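Local coordinates for HTH-type transcriptional regulator yiaJ (Escherichia coli, PDB 1YSQ), which negatively controls transcription of the yiaKLMNOPQRS operon as a DNA-binding repressor of the IclR family, represented here by its C-terminal effector-binding domain, at residues 32-37 / 79-84; 62-67 / 72-77; 67-72 / 145-150; 112-115 / 119-122; 131-136 / 160-165. All coordinates share one frame; numbering follows the deposited sequence.

Contact 1: 32-37 / 79-84; sequences SSREDD and PDYVKS. With PO4 (phosphate ion), chain D.
The hydroxyl of Tyr81 donates a hydrogen bond to Asp36 OD1, with OH 2.8 Å from that oxygen, and so ties the loop that follows strand 28-35 to helix 79-88 at the surface of the GAF-like IclR domain. OH meets OD1 from above the carboxylate plane, 40° out of it, and the carboxylate lies at the edge of the ring.

Over one face of the same ring comes Arg34. Its CZ stands 4.6 Å from the centroid of the Tyr81 ring and only 19° off the ring normal, the geometry of a cation-pi pair. NH2 leads the approach, offset toward the rim, where it comes 3.1 Å from Tyr81 CZ. The guanidinium does not lie flat on the ring, because the two planes are 68° apart. An extended side chain carries it there, with CG anti to the backbone N.

The guanidinium is held at its edge by the loop just past its own strand: Arg34 NE donates to Asp36 O over 2.8 Å, in the carbonyl plane and on a lone pair, and NH2 adds a weak bond to the same oxygen. Asp37 packs beside the hydroxyl, while its carboxylate is engaged by His89. At the remaining corner of the guanidinium, Arg34 NH1 makes a weak hydrogen bond to O4 of a phosphate ion, 2.7 Å away.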
# COMPACT_ATOMS: atom_id res chain seq x y z
N SER A 32 4.61 1.85 4.44
CA SER A 32 5.84 1.34 3.85
C SER A 32 6.68 2.44 3.22
O SER A 32 6.19 3.55 2.97
CB SER A 32 5.52 0.27 2.80
OG SER A 32 5.03 0.89 1.61
N SER A 33 7.96 2.11 2.98
CA SER A 33 8.84 2.89 2.12
C SER A 33 9.18 2.01 0.92
O SER A 33 8.95 0.79 0.95
CB SER A 33 10.13 3.30 2.85
OG SER A 33 10.84 2.13 3.27
N ARG A 34 9.67 2.61 -0.15
CA ARG A 34 10.18 1.85 -1.27
C ARG A 34 11.68 1.60 -1.12
O ARG A 34 12.43 2.51 -0.82
CB ARG A 34 9.91 2.56 -2.60
CG ARG A 34 10.04 1.61 -3.79
CD ARG A 34 10.30 2.29 -5.11
NE ARG A 34 10.46 1.27 -6.14
CZ ARG A 34 10.12 1.42 -7.42
NH1 ARG A 34 9.58 2.56 -7.85
NH2 ARG A 34 10.31 0.42 -8.26
N GLU A 35 12.10 0.36 -1.34
CA GLU A 35 13.52 0.06 -1.46
C GLU A 35 13.73 -0.68 -2.77
O GLU A 35 13.82 -1.91 -2.79
CB GLU A 35 14.01 -0.75 -0.27
CG GLU A 35 15.48 -1.11 -0.28
CD GLU A 35 15.91 -1.74 1.03
OE1 GLU A 35 15.66 -2.95 1.24
OE2 GLU A 35 16.48 -1.01 1.86
N ASP A 36 13.77 0.08 -3.87
CA ASP A 36 13.94 -0.52 -5.21
C ASP A 36 12.84 -1.55 -5.58
O ASP A 36 11.70 -1.17 -5.85
CB ASP A 36 15.35 -1.11 -5.32
CG ASP A 36 15.73 -1.52 -6.74
OD1 ASP A 36 14.94 -1.29 -7.69
OD2 ASP A 36 16.81 -2.09 -6.97
N ASP A 37 13.17 -2.85 -5.57
CA ASP A 37 12.27 -3.91 -6.04
C ASP A 37 11.38 -4.55 -4.97
O ASP A 37 10.79 -5.61 -5.20
CB ASP A 37 13.06 -4.98 -6.81
CG ASP A 37 13.93 -5.84 -5.90
OD1 ASP A 37 14.32 -5.37 -4.81
OD2 ASP A 37 14.26 -7.01 -6.20
N PRO A 79 7.98 3.16 -16.97
CA PRO A 79 7.52 1.87 -17.53
C PRO A 79 8.65 0.90 -17.85
O PRO A 79 8.41 -0.31 -17.83
CB PRO A 79 6.74 2.25 -18.79
CG PRO A 79 7.04 3.70 -19.04
CD PRO A 79 7.60 4.30 -17.82
N ASP A 80 9.86 1.41 -18.13
CA ASP A 80 11.00 0.52 -18.38
C ASP A 80 11.31 -0.31 -17.13
O ASP A 80 11.80 -1.43 -17.23
CB ASP A 80 12.25 1.30 -18.79
CG ASP A 80 12.15 1.89 -20.20
OD1 ASP A 80 11.18 1.61 -20.93
OD2 ASP A 80 13.02 2.68 -20.64
N TYR A 81 11.01 0.25 -15.96
CA TYR A 81 11.24 -0.49 -14.72
C TYR A 81 10.45 -1.80 -14.71
O TYR A 81 10.98 -2.86 -14.34
CB TYR A 81 10.91 0.35 -13.47
CG TYR A 81 11.31 -0.33 -12.18
CD1 TYR A 81 12.47 0.05 -11.49
CD2 TYR A 81 10.55 -1.40 -11.66
CE1 TYR A 81 12.85 -0.60 -10.31
CE2 TYR A 81 10.93 -2.06 -10.49
CZ TYR A 81 12.08 -1.65 -9.82
OH TYR A 81 12.47 -2.28 -8.65
N VAL A 82 9.18 -1.71 -15.13
CA VAL A 82 8.23 -2.82 -15.04
C VAL A 82 8.65 -3.95 -16.00
O VAL A 82 8.67 -5.12 -15.61
CB VAL A 82 6.77 -2.38 -15.36
CG1 VAL A 82 5.77 -3.48 -15.02
CG2 VAL A 82 6.42 -1.07 -14.66
N LYS A 83 8.98 -3.57 -17.23
CA LYS A 83 9.53 -4.52 -18.20
C LYS A 83 10.78 -5.23 -17.66
O LYS A 83 10.83 -6.46 -17.67
CB LYS A 83 9.82 -3.83 -19.55
CG LYS A 83 10.21 -4.83 -20.64
CD LYS A 83 9.66 -4.46 -22.02
CE LYS A 83 10.56 -5.01 -23.13
NZ LYS A 83 11.33 -3.93 -23.80
N SER A 84 11.77 -4.48 -17.17
CA SER A 84 13.01 -5.08 -16.66
C SER A 84 12.75 -5.89 -15.39
O SER A 84 13.37 -6.92 -15.17
CB SER A 84 14.09 -4.02 -16.39
OG SER A 84 14.29 -3.21 -17.53
P PO4 D . 8.44 5.89 -6.91
O1 PO4 D . 8.17 5.26 -5.56
O2 PO4 D . 7.27 5.62 -7.85
O3 PO4 D . 8.66 7.38 -6.75
O4 PO4 D . 9.67 5.21 -7.47

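Contact 2: 62-67 / 72-77; sequences MPLYCS and IYMAFG. With PO4 (phosphate ion), chain B.
Leu64 and Met74 both place CG anti to the carbonyl carbon, beside the backbone N (chi1 -62° and -73°), which sends the two side chains toward each other across the gap between 62-67 and 72-77. A bend at chi3 of Met74 (-58°) then turns its terminal methyl back toward Leu64.

The contact is purely apolar. Leu64 CD1 lies 3.6 Å from Met74 CG, and Met74 SD is 4.0 Å from Leu64 CB, so the thioether passes obliquely over the base of the leucine. Beyond it, Met74 CE reaches 4.2 Å from Tyr65 CA. The other branch of the leucine turns to Tyr73: Leu64 CD2 sits at the ring edge, 4.3 Å from Tyr73 CD2. The hydroxyl of Tyr73 is hydrogen-bonded to Ser32, which attaches this side of the helix to strand 28-35, and Tyr65 OH is held by the carbonyl of Gln94.

All four residues in contact are buried. Segment 62-67 ends at Ser67, the N-cap of helix 68-75, whose OG accepts from Gly70 N and also lies near a phosphate ion. A loop thus packs back on the helix that it leads into, held at its start by an N-cap, within the GAF-like IclR effector-binding domain.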
# COMPACT_ATOMS: atom_id res chain seq x y z
N MET A 62 8.14 -6.70 1.02
CA MET A 62 6.95 -7.06 0.31
C MET A 62 7.27 -6.93 -1.24
O MET A 62 7.73 -5.86 -1.67
CB MET A 62 5.79 -6.18 0.94
CG MET A 62 6.01 -5.48 2.63
SD MET A 62 4.38 -4.98 2.89
CE MET A 62 4.64 -3.33 2.89
N PRO A 63 7.15 -8.00 -2.07
CA PRO A 63 7.45 -7.85 -3.52
C PRO A 63 6.50 -6.86 -4.20
O PRO A 63 5.32 -6.77 -3.84
CB PRO A 63 7.21 -9.25 -4.10
CG PRO A 63 7.23 -10.19 -2.92
CD PRO A 63 6.70 -9.37 -1.76
N LEU A 64 7.02 -6.09 -5.15
CA LEU A 64 6.21 -5.04 -5.78
C LEU A 64 4.94 -5.55 -6.47
O LEU A 64 3.90 -4.90 -6.40
CB LEU A 64 7.05 -4.23 -6.79
CG LEU A 64 8.26 -3.45 -6.23
CD1 LEU A 64 8.91 -2.65 -7.35
CD2 LEU A 64 7.92 -2.55 -5.06
N TYR A 65 5.03 -6.72 -7.12
CA TYR A 65 3.97 -7.18 -8.02
C TYR A 65 2.68 -7.64 -7.31
O TYR A 65 1.62 -7.68 -7.93
CB TYR A 65 4.48 -8.30 -8.95
CG TYR A 65 4.47 -9.67 -8.30
CD1 TYR A 65 3.44 -10.59 -8.58
CD2 TYR A 65 5.46 -10.04 -7.39
CE1 TYR A 65 3.40 -11.84 -7.95
CE2 TYR A 65 5.45 -11.29 -6.77
CZ TYR A 65 4.41 -12.18 -7.06
OH TYR A 65 4.40 -13.42 -6.45
N CYS A 66 2.79 -8.01 -6.03
CA CYS A 66 1.65 -8.57 -5.28
C CYS A 66 1.27 -7.72 -4.06
O CYS A 66 0.42 -8.11 -3.27
CB CYS A 66 1.93 -10.04 -4.88
SG CYS A 66 3.43 -10.23 -3.90
N SER A 67 1.91 -6.55 -3.92
CA SER A 67 1.66 -5.61 -2.83
C SER A 67 0.93 -4.41 -3.41
O SER A 67 1.39 -3.82 -4.40
CB SER A 67 2.99 -5.16 -2.21
OG SER A 67 2.87 -3.98 -1.42
N ILE A 72 1.63 0.72 -6.36
CA ILE A 72 1.67 2.19 -6.39
C ILE A 72 3.08 2.68 -6.75
O ILE A 72 3.23 3.53 -7.61
CB ILE A 72 1.21 2.75 -5.03
CG1 ILE A 72 -0.30 2.61 -4.91
CG2 ILE A 72 1.64 4.22 -4.83
CD1 ILE A 72 -0.82 2.81 -3.52
N TYR A 73 4.10 2.11 -6.11
CA TYR A 73 5.48 2.51 -6.44
C TYR A 73 5.77 2.30 -7.92
O TYR A 73 6.30 3.18 -8.57
CB TYR A 73 6.49 1.73 -5.59
CG TYR A 73 6.38 2.04 -4.10
CD1 TYR A 73 6.25 3.35 -3.65
CD2 TYR A 73 6.45 1.01 -3.15
CE1 TYR A 73 6.17 3.64 -2.27
CE2 TYR A 73 6.35 1.29 -1.77
CZ TYR A 73 6.22 2.60 -1.34
OH TYR A 73 6.16 2.88 0.01
N MET A 74 5.40 1.14 -8.47
CA MET A 74 5.61 0.91 -9.91
C MET A 74 4.77 1.85 -10.79
O MET A 74 5.24 2.33 -11.83
CB MET A 74 5.38 -0.54 -10.30
CG MET A 74 6.51 -1.50 -9.82
SD MET A 74 6.57 -3.17 -10.59
CE MET A 74 5.06 -3.70 -10.19
N ALA A 75 3.53 2.11 -10.37
CA ALA A 75 2.61 2.95 -11.16
C ALA A 75 3.14 4.37 -11.33
O ALA A 75 2.89 5.01 -12.35
CB ALA A 75 1.22 2.97 -10.54
N PHE A 76 3.85 4.86 -10.32
CA PHE A 76 4.45 6.20 -10.39
C PHE A 76 5.92 6.23 -10.83
O PHE A 76 6.53 7.31 -10.93
CB PHE A 76 4.23 6.92 -9.07
CG PHE A 76 2.83 7.42 -8.91
CD1 PHE A 76 2.52 8.76 -9.18
CD2 PHE A 76 1.81 6.55 -8.50
CE1 PHE A 76 1.19 9.23 -9.04
CE2 PHE A 76 0.50 6.99 -8.36
CZ PHE A 76 0.19 8.34 -8.65
N GLY A 77 6.46 5.04 -11.12
CA GLY A 77 7.79 4.90 -11.68
C GLY A 77 7.80 4.92 -13.21
O GLY A 77 6.78 5.23 -13.86
P PO4 B . -0.05 -4.09 0.81
O1 PO4 B . -0.88 -5.02 -0.09
O2 PO4 B . 0.31 -2.81 0.13
O3 PO4 B . -0.75 -3.80 2.13
O4 PO4 B . 1.23 -4.86 1.11

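Contact 3: 67-72 / 145-150; sequences SAMGKI and PYAVSI. With PO4 (phosphate ion), chain B.
Helix 68-72 and strand 146-150 run closer to antiparallel than to perpendicular, with 145° between their N-to-C directions, an axis separation of 8.4 Å and Met69 nearest Ala147. The helix lies on the antiparallel sheet of a GAF-like fold, and in IclR relatives this domain is the one that senses effectors.

Met69 carries almost the whole contact. Its CG packs on the methyl of the strand alanine, 3.7 Å from Ala147 CB. Met69 SD lies 3.3 Å from Ala147 O, and a bend at chi3 (-69°) turns the methyl so that CE ends 3.6 Å from Ser149 OG. Ala147 and Ser149, two residues apart on the strand, both point toward the helix, whereas Val148 between them points away. Asn30 and Ser32 of strand 28-35 also touch Met69.

At the first turn of the helix a phosphate ion, probably from the crystallisation liquor, bridges helix and strand. The backbone nitrogens at the helix start hold it, as is usual for an anion at a helix N-terminus, where the dipole would help. Ala68 N donates to O1 at 3.0 Å, and Ser67 OG lies close to the phosphate oxygens O2 and O4. From the strand side Ser149 OG stands 2.8 Å from O3. The straighter of the two backbone bonds is Met69 N to phosphate O2, 2.7 Å long with an N-H...O angle of 172°.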
# COMPACT_ATOMS: atom_id res chain seq x y z
N SER A 67 1.91 -6.55 -3.92
CA SER A 67 1.66 -5.61 -2.83
C SER A 67 0.93 -4.41 -3.41
O SER A 67 1.39 -3.82 -4.40
CB SER A 67 2.99 -5.16 -2.21
OG SER A 67 2.87 -3.98 -1.42
N ALA A 68 -0.20 -4.03 -2.81
CA ALA A 68 -0.91 -2.83 -3.27
C ALA A 68 -0.02 -1.58 -3.22
O ALA A 68 0.03 -0.80 -4.19
CB ALA A 68 -2.21 -2.62 -2.47
N MET A 69 0.68 -1.38 -2.11
CA MET A 69 1.67 -0.30 -1.99
C MET A 69 2.79 -0.44 -3.03
O MET A 69 3.19 0.55 -3.66
CB MET A 69 2.22 -0.24 -0.56
CG MET A 69 1.19 0.27 0.51
SD MET A 69 1.86 0.45 2.20
CE MET A 69 2.08 -1.15 2.56
N GLY A 70 3.28 -1.67 -3.24
CA GLY A 70 4.30 -1.95 -4.25
C GLY A 70 3.83 -1.58 -5.66
O GLY A 70 4.59 -1.03 -6.45
N LYS A 71 2.56 -1.88 -5.97
CA LYS A 71 2.00 -1.52 -7.27
C LYS A 71 1.93 0.00 -7.45
O LYS A 71 2.20 0.53 -8.54
CB LYS A 71 0.64 -2.18 -7.49
CG LYS A 71 0.76 -3.69 -7.70
CD LYS A 71 -0.59 -4.33 -8.12
CE LYS A 71 -1.62 -4.21 -6.99
NZ LYS A 71 -2.92 -4.88 -7.31
N ILE A 72 1.63 0.72 -6.36
CA ILE A 72 1.67 2.19 -6.39
C ILE A 72 3.08 2.68 -6.75
O ILE A 72 3.23 3.53 -7.61
CB ILE A 72 1.21 2.75 -5.03
CG1 ILE A 72 -0.30 2.61 -4.91
CG2 ILE A 72 1.64 4.22 -4.83
CD1 ILE A 72 -0.82 2.81 -3.52
N PRO A 145 7.92 8.32 -2.12
CA PRO A 145 8.85 7.62 -1.23
C PRO A 145 8.17 6.63 -0.26
O PRO A 145 8.82 5.69 0.19
CB PRO A 145 9.53 8.78 -0.48
CG PRO A 145 8.46 9.83 -0.42
CD PRO A 145 7.79 9.75 -1.78
N TYR A 146 6.88 6.85 0.04
CA TYR A 146 6.16 6.08 1.08
C TYR A 146 4.74 5.85 0.60
O TYR A 146 4.27 6.53 -0.31
CB TYR A 146 6.10 6.82 2.43
CG TYR A 146 7.44 7.29 2.91
CD1 TYR A 146 8.35 6.40 3.49
CD2 TYR A 146 7.82 8.62 2.76
CE1 TYR A 146 9.60 6.83 3.90
CE2 TYR A 146 9.07 9.05 3.19
CZ TYR A 146 9.94 8.16 3.74
OH TYR A 146 11.16 8.60 4.15
N ALA A 147 4.06 4.91 1.24
CA ALA A 147 2.68 4.61 0.89
C ALA A 147 1.97 4.09 2.13
O ALA A 147 2.60 3.58 3.07
CB ALA A 147 2.64 3.57 -0.25
N VAL A 148 0.64 4.21 2.14
CA VAL A 148 -0.15 3.79 3.29
C VAL A 148 -1.21 2.82 2.78
O VAL A 148 -1.74 3.01 1.69
CB VAL A 148 -0.92 4.98 3.93
CG1 VAL A 148 -1.66 4.56 5.23
CG2 VAL A 148 -0.00 6.16 4.21
N SER A 149 -1.53 1.79 3.57
CA SER A 149 -2.61 0.89 3.19
C SER A 149 -3.48 0.45 4.35
O SER A 149 -3.05 0.52 5.51
CB SER A 149 -2.07 -0.31 2.39
OG SER A 149 -1.45 -1.27 3.23
N ILE A 150 -4.72 0.06 4.04
CA ILE A 150 -5.62 -0.54 5.02
C ILE A 150 -5.85 -1.99 4.61
O ILE A 150 -6.20 -2.24 3.45
CB ILE A 150 -6.99 0.21 5.05
CG1 ILE A 150 -6.82 1.66 5.52
CG2 ILE A 150 -7.99 -0.57 5.94
CD1 ILE A 150 -8.12 2.54 5.42
P PO4 B . -0.05 -4.09 0.81
O1 PO4 B . -0.88 -5.02 -0.09
O2 PO4 B . 0.31 -2.81 0.13
O3 PO4 B . -0.75 -3.80 2.13
O4 PO4 B . 1.23 -4.86 1.11

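Contact 4: 112-115 / 119-122; sequences AHIR and AAMD
The flat group in play is the peptide carbonyl of Ala119, whose oxygen is turned to Ile114; neither segment brings an aromatic ring or other flat side chain into the contact. The methylene and the methyl branch of Ile114 both border that oxygen, with CG1 3.4 Å and CG2 3.7 Å from Ala119 O. The backbone joins in through a CA-H...O contact, in which Ile114 CA lies 3.5 Å from Ala119 O and the angle at the hydrogen is 147°. No conventional hydrogen bond crosses between the segments.

The longer branch of the isoleucine goes on to the next residue. With CG1 beside the backbone N and anti to the carbonyl carbon (chi1 -65°), and CD1 extended beyond it, the terminal methyl comes 3.7 Å from Ala120 CB. One side chain therefore spans the carbonyl of Ala119 and the methyl of Ala120.

The segments are separated by only three residues, so the contact closes the short connection from helix 104-117 into strand 120-123. Ile114 also packs on Lys71, Ile72 and Ala75 of helix 68-75, and Ala120 rests on Ile72. Backbone bonds from Ala120 and Asp122 to Ala134 and Cys132 join strand 120-123 to strand 130-137, leaving it as the outermost strand on that side of this chain's sheet.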
# COMPACT_ATOMS: atom_id res chain seq x y z
N ALA A 112 -1.70 1.56 -15.13
CA ALA A 112 -2.32 2.75 -15.71
C ALA A 112 -3.50 3.25 -14.87
O ALA A 112 -3.60 4.44 -14.62
CB ALA A 112 -2.76 2.47 -17.15
N HIS A 113 -4.37 2.34 -14.41
CA HIS A 113 -5.47 2.72 -13.53
C HIS A 113 -4.98 3.33 -12.22
O HIS A 113 -5.57 4.30 -11.74
CB HIS A 113 -6.41 1.54 -13.22
CG HIS A 113 -7.13 0.99 -14.42
ND1 HIS A 113 -7.74 1.80 -15.37
CD2 HIS A 113 -7.35 -0.28 -14.82
CE1 HIS A 113 -8.29 1.04 -16.30
NE2 HIS A 113 -8.07 -0.22 -15.99
N ILE A 114 -3.96 2.72 -11.61
CA ILE A 114 -3.39 3.27 -10.36
C ILE A 114 -2.78 4.67 -10.55
O ILE A 114 -2.98 5.56 -9.72
CB ILE A 114 -2.32 2.29 -9.76
CG1 ILE A 114 -3.00 0.98 -9.33
CG2 ILE A 114 -1.62 2.93 -8.57
CD1 ILE A 114 -2.01 -0.22 -9.20
N ARG A 115 -2.01 4.84 -11.62
CA ARG A 115 -1.37 6.13 -11.91
C ARG A 115 -2.40 7.24 -12.14
O ARG A 115 -2.26 8.37 -11.65
CB ARG A 115 -0.42 5.99 -13.12
CG ARG A 115 0.31 7.30 -13.53
CD ARG A 115 1.19 7.92 -12.42
NE ARG A 115 1.75 9.21 -12.84
CZ ARG A 115 1.14 10.39 -12.70
NH1 ARG A 115 -0.06 10.45 -12.12
NH2 ARG A 115 1.73 11.52 -13.11
N ALA A 119 -4.69 5.48 -6.53
CA ALA A 119 -5.05 4.44 -5.54
C ALA A 119 -4.90 3.05 -6.12
O ALA A 119 -5.07 2.85 -7.33
CB ALA A 119 -6.50 4.64 -5.04
N ALA A 120 -4.61 2.09 -5.25
CA ALA A 120 -4.48 0.70 -5.65
C ALA A 120 -5.24 -0.20 -4.69
O ALA A 120 -5.51 0.17 -3.55
CB ALA A 120 -3.01 0.30 -5.66
N MET A 121 -5.56 -1.40 -5.16
CA MET A 121 -6.11 -2.41 -4.27
C MET A 121 -5.31 -3.69 -4.38
O MET A 121 -4.67 -3.95 -5.40
CB MET A 121 -7.58 -2.68 -4.63
CG MET A 121 -8.56 -1.71 -3.96
SD MET A 121 -10.31 -2.27 -4.20
CE MET A 121 -10.56 -2.72 -2.95
N ASP A 122 -5.32 -4.45 -3.29
CA ASP A 122 -4.98 -5.85 -3.37
C ASP A 122 -6.32 -6.56 -3.37
O ASP A 122 -7.02 -6.59 -2.35
CB ASP A 122 -4.11 -6.27 -2.18
CG ASP A 122 -4.02 -7.78 -2.02
OD1 ASP A 122 -4.44 -8.52 -2.96
OD2 ASP A 122 -3.57 -8.32 -0.98

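Contact 5: 131-136 / 160-165; sequences SCIAVP and VGEKNL
Ile133 reaches from the strand into the start of helix 162-182, where it meets Glu162 and Leu165. Its CD1 lies 3.8 Å from Leu165 CB, with the two side chains crossing at about a right angle. The same methyl is 3.9 Å from Glu162 CG, while the other branch, Ile133 CG2, comes 3.7 Å from Glu162 OE2. Both Glu162 CG and a carboxylate oxygen thus lie against Ile133, and no hydrogen bond crosses the contact.

Glu162 arrives by way of an extended chain, CG anti to its N (chi1 -177°), which brings the end of the side chain nearer the strand. A long salt bridge joins its other oxygen to Lys163, with OE1 3.8 Å from Lys163 NZ. Gly161 is the N-cap of this helix; its positive phi of 97° marks the break after helix 154-160, letting the chain turn into the new helix.

Further out, Ile133 also touches Met121 of strand 120-123 and Leu169 one turn farther along the helix, and Leu165 touches Leu152 of strand 146-153. Backbone bonds from Ile133 to Ile150 and from Ala134 to Ala120 hold strand 130-137 between its two neighbours. Ala134 turns the other way, onto helix 68-75, so the strand is packed by a different helix on each face of the sheet.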
# COMPACT_ATOMS: atom_id res chain seq x y z
N SER A 131 -8.18 -8.41 1.48
CA SER A 131 -8.10 -7.30 0.53
C SER A 131 -7.36 -6.12 1.15
O SER A 131 -7.29 -6.02 2.38
CB SER A 131 -9.51 -6.85 0.14
OG SER A 131 -10.18 -7.91 -0.52
N CYS A 132 -6.81 -5.23 0.32
CA CYS A 132 -6.21 -4.00 0.84
C CYS A 132 -6.54 -2.82 -0.06
O CYS A 132 -6.82 -3.01 -1.25
CB CYS A 132 -4.68 -4.14 0.96
SG CYS A 132 -4.22 -5.66 1.82
N ILE A 133 -6.49 -1.62 0.51
CA ILE A 133 -6.61 -0.37 -0.28
C ILE A 133 -5.37 0.45 0.07
O ILE A 133 -5.04 0.58 1.24
CB ILE A 133 -7.87 0.45 0.11
CG1 ILE A 133 -9.12 -0.43 0.11
CG2 ILE A 133 -8.07 1.65 -0.87
CD1 ILE A 133 -10.26 0.17 0.95
N ALA A 134 -4.70 1.01 -0.94
CA ALA A 134 -3.44 1.71 -0.70
C ALA A 134 -3.40 3.05 -1.45
O ALA A 134 -4.07 3.20 -2.50
CB ALA A 134 -2.25 0.83 -1.12
N VAL A 135 -2.66 4.00 -0.90
CA VAL A 135 -2.45 5.31 -1.52
C VAL A 135 -0.98 5.74 -1.42
O VAL A 135 -0.26 5.33 -0.51
CB VAL A 135 -3.34 6.43 -0.87
CG1 VAL A 135 -4.82 6.21 -1.16
CG2 VAL A 135 -3.08 6.53 0.65
N PRO A 136 -0.52 6.58 -2.35
CA PRO A 136 0.83 7.17 -2.27
C PRO A 136 0.94 8.29 -1.23
O PRO A 136 -0.06 8.93 -0.93
CB PRO A 136 1.02 7.76 -3.68
CG PRO A 136 -0.41 8.12 -4.13
CD PRO A 136 -1.25 7.00 -3.57
N VAL A 160 -18.63 -2.39 3.35
CA VAL A 160 -18.42 -0.95 3.59
C VAL A 160 -18.11 -0.12 2.35
O VAL A 160 -18.47 1.05 2.30
CB VAL A 160 -17.36 -0.69 4.68
CG1 VAL A 160 -17.87 -1.22 6.00
CG2 VAL A 160 -16.07 -1.35 4.32
N GLY A 161 -17.45 -0.73 1.36
CA GLY A 161 -17.13 -0.08 0.11
C GLY A 161 -15.71 0.50 0.06
O GLY A 161 -15.25 1.09 1.06
N GLU A 162 -15.05 0.37 -1.09
CA GLU A 162 -13.69 0.88 -1.26
C GLU A 162 -13.62 2.39 -1.15
O GLU A 162 -12.77 2.92 -0.45
CB GLU A 162 -13.03 0.47 -2.59
CG GLU A 162 -11.58 0.96 -2.68
CD GLU A 162 -11.02 1.23 -4.07
OE1 GLU A 162 -11.75 1.09 -5.08
OE2 GLU A 162 -9.83 1.58 -4.16
N LYS A 163 -14.52 3.08 -1.87
CA LYS A 163 -14.49 4.53 -1.89
C LYS A 163 -14.79 5.09 -0.51
O LYS A 163 -14.24 6.12 -0.13
CB LYS A 163 -15.45 5.08 -2.95
CG LYS A 163 -14.95 4.87 -4.40
CD LYS A 163 -13.56 5.48 -4.66
CE LYS A 163 -13.14 5.41 -6.15
NZ LYS A 163 -11.86 4.68 -6.38
N ASN A 164 -15.66 4.41 0.23
CA ASN A 164 -15.98 4.83 1.59
C ASN A 164 -14.74 4.86 2.48
O ASN A 164 -14.53 5.82 3.22
CB ASN A 164 -17.07 3.94 2.21
CG ASN A 164 -18.45 4.23 1.62
OD1 ASN A 164 -18.72 5.33 1.13
ND2 ASN A 164 -19.32 3.23 1.63
N LEU A 165 -13.90 3.82 2.38
CA LEU A 165 -12.68 3.75 3.18
C LEU A 165 -11.54 4.55 2.56
O LEU A 165 -10.65 5.04 3.26
CB LEU A 165 -12.26 2.28 3.35
CG LEU A 165 -12.97 1.48 4.43
CD1 LEU A 165 -12.59 0.00 4.31
CD2 LEU A 165 -12.63 2.01 5.84

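Contacts 2 and 3 share Ser67 and Ile72, lie 7 Å apart between centres and both reach the phosphate at the start of helix 68-75, an anion that probably came from the crystallisation liquor but may mark a pocket. Contact 1, its centre about 6 Å from that of contact 2, is joined to it by Ser32 OG and Tyr73 OH, 2.8 Å apart. Contact 4 fastens to the same helix through Lys71 NZ, 2.7 Å from Met121 O. Contact 5 lies on the opposite face of the sheet, its centre 22 Å from that of contact 1; Ile150 N to Ile133 O (2.9 Å) connects it to contact 3, and Ala134 N to Ala120 O (2.9 Å) to contact 4.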